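Local coordinates for YghZ aldo-keto reductase (Escherichia coli, PDB 3N6Q), which probably reduces aldehydes or ketones with a nicotinamide cofactor, as a TIM-barrel member of the aldo-keto reductase family, at residues R277-K291 against E310-E324. Residues are numbered along the deposited sequence; the frame is centred on the assembly and turned at random.
Sequences RGQSMAQMALSWLLK and ENVQALNNLTFSTKE
The guanidinium of Arg277 lies flat on the ring of Phe320, the planes 5° apart. Arg277 CZ stands 3.7 Å from the ring centroid, a stacked cation-pi pair. Asn317 ND2 lies over the opposite guanidinium face, offset toward its rim. In the guanidinium plane, NH1 and NH2 of Arg277 both grip Thr319 O, NH1 at 2.9 Å. Arg277 NH1 also makes a salt bridge to Glu324 OE2 at 3.0 Å, on the syn side but tilted out of the carboxylate plane. A bend at chi3 (53°) turns the arginine's end over the ring. A leucine in its place would probably leave the Glu324 carboxylate without its cationic mate and the Phe320 face without its flat cover. On the opposite face of Phe320 comes the edge of Trp288, a T-shaped pair with planes at 80°, while Met284 CG meets the Phe320 rim.

At the other end, Gln283 NE2 gives a nearly straight bond to Glu310 O, 2.8 Å away. Ser280 OG donates to Glu310 OE2 at 2.6 Å. Between these ends Ala314 CB sits against Leu286 CB, and Ser287 OG lies 2.9 Å from Ala314 O and 3.0 Å from Asn317 O.

A second shell fixes these groups. Gln279 OE1 accepts from Arg277 NE at 2.8 Å, and Gln279 NE2 donates to Ser287 OG, tying the arginine to the serine. Ser280 and Gln283 form a capping box at the start of helix 281-289; Ser321 and Glu324 form another that steadies the carboxylate facing Arg277.

In the barrel, the chain from the end of helix 305-312 to helix 322-334 runs alongside helix 281-289, and Leu315 also packs on strand 24-31. Leu286 reaches inward to strands 24-31 and 297-300, and Phe320 also packs on helix 322-334.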
loop_
_atom_site.group_PDB
_atom_site.type_symbol
_atom_site.label_atom_id
_atom_site.label_comp_id
_atom_site.label_asym_id
_atom_site.label_seq_id
_atom_site.Cartn_x
_atom_site.Cartn_y
_atom_site.Cartn_z
ATOM N N ARG B 277 49.027 16.802 18.981
ATOM C CA ARG B 277 48.272 15.569 19.174
ATOM C C ARG B 277 48.733 14.539 18.146
ATOM O O ARG B 277 48.220 13.428 18.120
ATOM C CB ARG B 277 46.756 15.829 19.004
ATOM C CG ARG B 277 46.168 16.823 20.055
ATOM C CD ARG B 277 44.782 17.307 19.546
ATOM N NE ARG B 277 43.919 16.168 19.214
ATOM C CZ ARG B 277 43.263 15.414 20.102
ATOM N NH1 ARG B 277 43.416 15.598 21.416
ATOM N NH2 ARG B 277 42.510 14.413 19.678
ATOM N N GLY B 278 49.675 14.898 17.274
ATOM C CA GLY B 278 50.081 13.981 16.183
ATOM C C GLY B 278 49.033 13.849 15.051
ATOM O O GLY B 278 48.978 12.818 14.358
ATOM N N GLN B 279 48.291 14.936 14.844
ATOM C CA GLN B 279 47.172 15.006 13.855
ATOM C C GLN B 279 47.408 16.138 12.909
ATOM O O GLN B 279 48.020 17.159 13.282
ATOM C CB GLN B 279 45.834 15.263 14.557
ATOM C CG GLN B 279 45.426 14.143 15.535
ATOM C CD GLN B 279 43.958 14.213 15.932
ATOM O OE1 GLN B 279 43.521 15.101 16.690
ATOM N NE2 GLN B 279 43.200 13.242 15.464
ATOM N N SER B 280 46.855 16.016 11.684
ATOM C CA SER B 280 46.690 17.185 10.841
ATOM C C SER B 280 45.552 18.017 11.408
ATOM O O SER B 280 44.717 17.537 12.156
ATOM C CB SER B 280 46.297 16.798 9.394
ATOM O OG SER B 280 45.076 16.067 9.419
ATOM N N MET B 281 45.440 19.232 10.926
ATOM C CA MET B 281 44.303 20.051 11.302
ATOM C C MET B 281 42.961 19.392 10.964
ATOM O O MET B 281 42.045 19.386 11.794
ATOM C CB MET B 281 44.409 21.450 10.697
ATOM C CG MET B 281 43.236 22.330 11.066
ATOM S SD MET B 281 43.215 22.744 12.823
ATOM C CE MET B 281 41.536 22.333 13.300
ATOM N N ALA B 282 42.851 18.796 9.778
ATOM C CA ALA B 282 41.580 18.130 9.366
ATOM C C ALA B 282 41.255 16.953 10.298
ATOM O O ALA B 282 40.113 16.774 10.715
ATOM C CB ALA B 282 41.701 17.635 7.894
ATOM N N GLN B 283 42.268 16.156 10.647
ATOM C CA GLN B 283 42.020 15.024 11.517
ATOM C C GLN B 283 41.545 15.540 12.875
ATOM O O GLN B 283 40.579 14.994 13.417
ATOM C CB GLN B 283 43.276 14.159 11.715
ATOM C CG GLN B 283 43.611 13.331 10.447
ATOM C CD GLN B 283 45.021 12.812 10.441
ATOM O OE1 GLN B 283 45.880 13.295 11.201
ATOM N NE2 GLN B 283 45.292 11.845 9.553
ATOM N N MET B 284 42.196 16.578 13.419
ATOM C CA MET B 284 41.728 17.095 14.750
ATOM C C MET B 284 40.251 17.601 14.665
ATOM O O MET B 284 39.461 17.420 15.585
ATOM C CB MET B 284 42.583 18.231 15.293
ATOM C CG MET B 284 42.063 18.602 16.775
ATOM S SD MET B 284 43.221 19.854 17.447
ATOM C CE MET B 284 42.657 21.358 16.589
ATOM N N ALA B 285 39.939 18.330 13.594
ATOM C CA ALA B 285 38.569 18.837 13.364
ATOM C C ALA B 285 37.503 17.700 13.340
ATOM O O ALA B 285 36.428 17.817 13.957
ATOM C CB ALA B 285 38.537 19.700 12.009
ATOM N N LEU B 286 37.815 16.580 12.660
ATOM C CA LEU B 286 36.968 15.422 12.636
ATOM C C LEU B 286 36.916 14.684 13.982
ATOM O O LEU B 286 35.848 14.264 14.425
ATOM C CB LEU B 286 37.391 14.451 11.540
ATOM C CG LEU B 286 37.359 15.068 10.136
ATOM C CD1 LEU B 286 37.932 13.998 9.105
ATOM C CD2 LEU B 286 35.931 15.563 9.796
ATOM N N SER B 287 38.065 14.553 14.640
ATOM C CA SER B 287 38.087 13.865 15.942
ATOM C C SER B 287 37.231 14.637 16.938
ATOM O O SER B 287 36.530 14.068 17.740
ATOM C CB SER B 287 39.545 13.803 16.451
ATOM O OG SER B 287 40.305 12.907 15.638
ATOM N N TRP B 288 37.307 15.953 16.860
ATOM C CA TRP B 288 36.532 16.803 17.753
ATOM C C TRP B 288 35.041 16.589 17.653
ATOM O O TRP B 288 34.345 16.503 18.641
ATOM C CB TRP B 288 36.904 18.264 17.537
ATOM C CG TRP B 288 36.245 19.192 18.530
ATOM C CD1 TRP B 288 36.799 19.705 19.709
ATOM C CD2 TRP B 288 34.948 19.796 18.392
ATOM N NE1 TRP B 288 35.862 20.563 20.322
ATOM C CE2 TRP B 288 34.721 20.603 19.548
ATOM C CE3 TRP B 288 33.930 19.696 17.424
ATOM C CZ2 TRP B 288 33.550 21.353 19.712
ATOM C CZ3 TRP B 288 32.753 20.407 17.609
ATOM C CH2 TRP B 288 32.561 21.224 18.757
ATOM N N LEU B 289 34.531 16.473 16.424
ATOM C CA LEU B 289 33.119 16.132 16.267
ATOM C C LEU B 289 32.800 14.769 16.837
ATOM O O LEU B 289 31.729 14.573 17.418
ATOM C CB LEU B 289 32.750 16.205 14.746
ATOM C CG LEU B 289 32.682 17.654 14.229
ATOM C CD1 LEU B 289 32.722 17.689 12.651
ATOM C CD2 LEU B 289 31.324 18.298 14.709
ATOM N N LEU B 290 33.694 13.811 16.630
ATOM C CA LEU B 290 33.458 12.404 16.959
ATOM C C LEU B 290 33.929 12.043 18.425
ATOM O O LEU B 290 34.020 10.855 18.783
ATOM C CB LEU B 290 34.275 11.529 16.032
ATOM C CG LEU B 290 33.691 11.485 14.591
ATOM C CD1 LEU B 290 34.604 10.722 13.669
ATOM C CD2 LEU B 290 32.229 10.912 14.591
ATOM N N LYS B 291 34.207 13.070 19.221
ATOM C CA LYS B 291 34.864 12.881 20.539
ATOM C C LYS B 291 33.930 12.259 21.553
ATOM O O LYS B 291 34.367 11.776 22.626
ATOM C CB LYS B 291 35.330 14.231 21.094
ATOM C CG LYS B 291 34.186 15.206 21.476
ATOM C CD LYS B 291 34.795 16.644 21.785
ATOM C CE LYS B 291 33.751 17.737 22.018
ATOM N NZ LYS B 291 32.900 18.012 20.772
ATOM N N GLU B 310 43.599 9.731 4.659
ATOM C CA GLU B 310 44.109 10.623 5.688
ATOM C C GLU B 310 43.010 10.899 6.705
ATOM O O GLU B 310 43.213 10.850 7.935
ATOM C CB GLU B 310 44.565 11.926 5.040
ATOM C CG GLU B 310 45.486 12.812 5.897
ATOM C CD GLU B 310 44.734 13.839 6.784
ATOM O OE1 GLU B 310 43.548 13.609 7.150
ATOM O OE2 GLU B 310 45.346 14.882 7.124
ATOM N N ASN B 311 41.801 11.132 6.213
ATOM C CA ASN B 311 40.698 11.547 7.167
ATOM C C ASN B 311 40.258 10.440 8.156
ATOM O O ASN B 311 39.958 10.685 9.344
ATOM C CB ASN B 311 39.499 12.036 6.356
ATOM C CG ASN B 311 39.686 13.442 5.785
ATOM O OD1 ASN B 311 38.878 13.862 4.956
ATOM N ND2 ASN B 311 40.782 14.121 6.121
ATOM N N VAL B 312 40.255 9.200 7.700
ATOM C CA VAL B 312 39.734 8.112 8.520
ATOM C C VAL B 312 40.669 7.865 9.701
ATOM O O VAL B 312 40.260 7.254 10.689
ATOM C CB VAL B 312 39.548 6.775 7.780
ATOM C CG1 VAL B 312 38.364 6.852 6.730
ATOM C CG2 VAL B 312 40.862 6.288 7.150
ATOM N N GLN B 313 41.911 8.305 9.570
ATOM C CA GLN B 313 42.885 8.197 10.685
ATOM C C GLN B 313 42.577 9.110 11.852
ATOM O O GLN B 313 43.147 8.950 12.958
ATOM C CB GLN B 313 44.315 8.450 10.193
ATOM C CG GLN B 313 44.804 7.315 9.286
ATOM C CD GLN B 313 46.240 7.543 8.895
ATOM O OE1 GLN B 313 47.120 7.620 9.764
ATOM N NE2 GLN B 313 46.476 7.799 7.608
ATOM N N ALA B 314 41.603 9.995 11.663
ATOM C CA ALA B 314 41.060 10.745 12.839
ATOM C C ALA B 314 40.586 9.764 13.927
ATOM O O ALA B 314 40.633 10.074 15.153
ATOM C CB ALA B 314 39.926 11.689 12.415
ATOM N N LEU B 315 40.119 8.585 13.513
ATOM C CA LEU B 315 39.636 7.624 14.479
ATOM C C LEU B 315 40.732 7.138 15.464
ATOM O O LEU B 315 40.406 6.497 16.461
ATOM C CB LEU B 315 38.942 6.412 13.810
ATOM C CG LEU B 315 37.725 6.813 12.928
ATOM C CD1 LEU B 315 37.285 5.564 12.109
ATOM C CD2 LEU B 315 36.600 7.317 13.902
ATOM N N ASN B 316 41.992 7.387 15.144
ATOM C CA ASN B 316 43.111 6.933 16.028
ATOM C C ASN B 316 43.275 7.783 17.269
ATOM O O ASN B 316 44.055 7.436 18.174
ATOM C CB ASN B 316 44.409 6.911 15.231
ATOM C CG ASN B 316 44.372 5.822 14.194
ATOM O OD1 ASN B 316 43.695 4.833 14.413
ATOM N ND2 ASN B 316 45.037 6.006 13.073
ATOM N N ASN B 317 42.608 8.945 17.294
ATOM C CA ASN B 317 42.718 9.812 18.449
ATOM C C ASN B 317 41.417 10.571 18.646
ATOM O O ASN B 317 41.327 11.735 18.233
ATOM C CB ASN B 317 43.885 10.816 18.269
ATOM C CG ASN B 317 44.251 11.517 19.581
ATOM O OD1 ASN B 317 43.487 11.449 20.550
ATOM N ND2 ASN B 317 45.371 12.266 19.584
ATOM N N LEU B 318 40.451 9.959 19.325
ATOM C CA LEU B 318 39.167 10.618 19.558
ATOM C C LEU B 318 39.130 11.284 20.943
ATOM O O LEU B 318 38.083 11.786 21.367
ATOM C CB LEU B 318 38.043 9.602 19.414
ATOM C CG LEU B 318 37.937 9.058 17.978
ATOM C CD1 LEU B 318 36.813 8.018 17.937
ATOM C CD2 LEU B 318 37.679 10.197 16.906
ATOM N N THR B 319 40.270 11.318 21.631
ATOM C CA THR B 319 40.158 11.859 23.012
ATOM C C THR B 319 40.718 13.273 23.125
ATOM O O THR B 319 41.832 13.566 22.640
ATOM C CB THR B 319 40.832 10.918 24.055
ATOM O OG1 THR B 319 42.191 10.811 23.729
ATOM C CG2 THR B 319 40.289 9.509 23.983
ATOM N N PHE B 320 40.007 14.112 23.881
ATOM C CA PHE B 320 40.474 15.454 24.193
ATOM C C PHE B 320 40.385 15.652 25.716
ATOM O O PHE B 320 39.375 15.347 26.292
ATOM C CB PHE B 320 39.528 16.490 23.551
ATOM C CG PHE B 320 39.624 16.539 22.019
ATOM C CD1 PHE B 320 40.427 17.532 21.395
ATOM C CD2 PHE B 320 38.990 15.555 21.231
ATOM C CE1 PHE B 320 40.544 17.577 19.916
ATOM C CE2 PHE B 320 39.170 15.549 19.811
ATOM C CZ PHE B 320 39.910 16.563 19.180
ATOM N N SER B 321 41.393 16.275 26.303
ATOM C CA SER B 321 41.285 16.676 27.720
ATOM C C SER B 321 40.404 17.928 27.851
ATOM O O SER B 321 40.134 18.677 26.882
ATOM C CB SER B 321 42.661 16.937 28.293
ATOM O OG SER B 321 43.125 18.180 27.833
ATOM N N THR B 322 39.910 18.153 29.071
ATOM C CA THR B 322 39.201 19.364 29.369
ATOM C C THR B 322 40.017 20.615 29.063
ATOM O O THR B 322 39.493 21.587 28.489
ATOM C CB THR B 322 38.769 19.347 30.849
ATOM O OG1 THR B 322 37.771 18.328 31.002
ATOM C CG2 THR B 322 38.227 20.641 31.221
ATOM N N LYS B 323 41.312 20.588 29.380
ATOM C CA LYS B 323 42.172 21.724 29.110
ATOM C C LYS B 323 42.244 22.017 27.577
ATOM O O LYS B 323 42.278 23.176 27.170
ATOM C CB LYS B 323 43.587 21.393 29.598
ATOM C CG LYS B 323 44.595 22.529 29.451
ATOM C CD LYS B 323 45.951 22.115 30.071
ATOM C CE LYS B 323 46.919 23.289 30.102
ATOM N NZ LYS B 323 48.236 22.792 30.562
ATOM N N GLU B 324 42.407 20.956 26.787
ATOM C CA GLU B 324 42.497 21.068 25.323
ATOM C C GLU B 324 41.210 21.644 24.777
ATOM O O GLU B 324 41.236 22.549 23.933
ATOM C CB GLU B 324 42.670 19.675 24.688
ATOM C CG GLU B 324 44.065 19.196 24.589
ATOM C CD GLU B 324 44.137 17.812 23.911
ATOM O OE1 GLU B 324 43.454 16.888 24.371
ATOM O OE2 GLU B 324 44.898 17.668 22.947
HETATM O O HOH W 1 47.406 10.978 17.292
HETATM O O HOH W 2 44.451 10.948 14.024
HETATM O O HOH W 3 36.600 10.924 23.121
#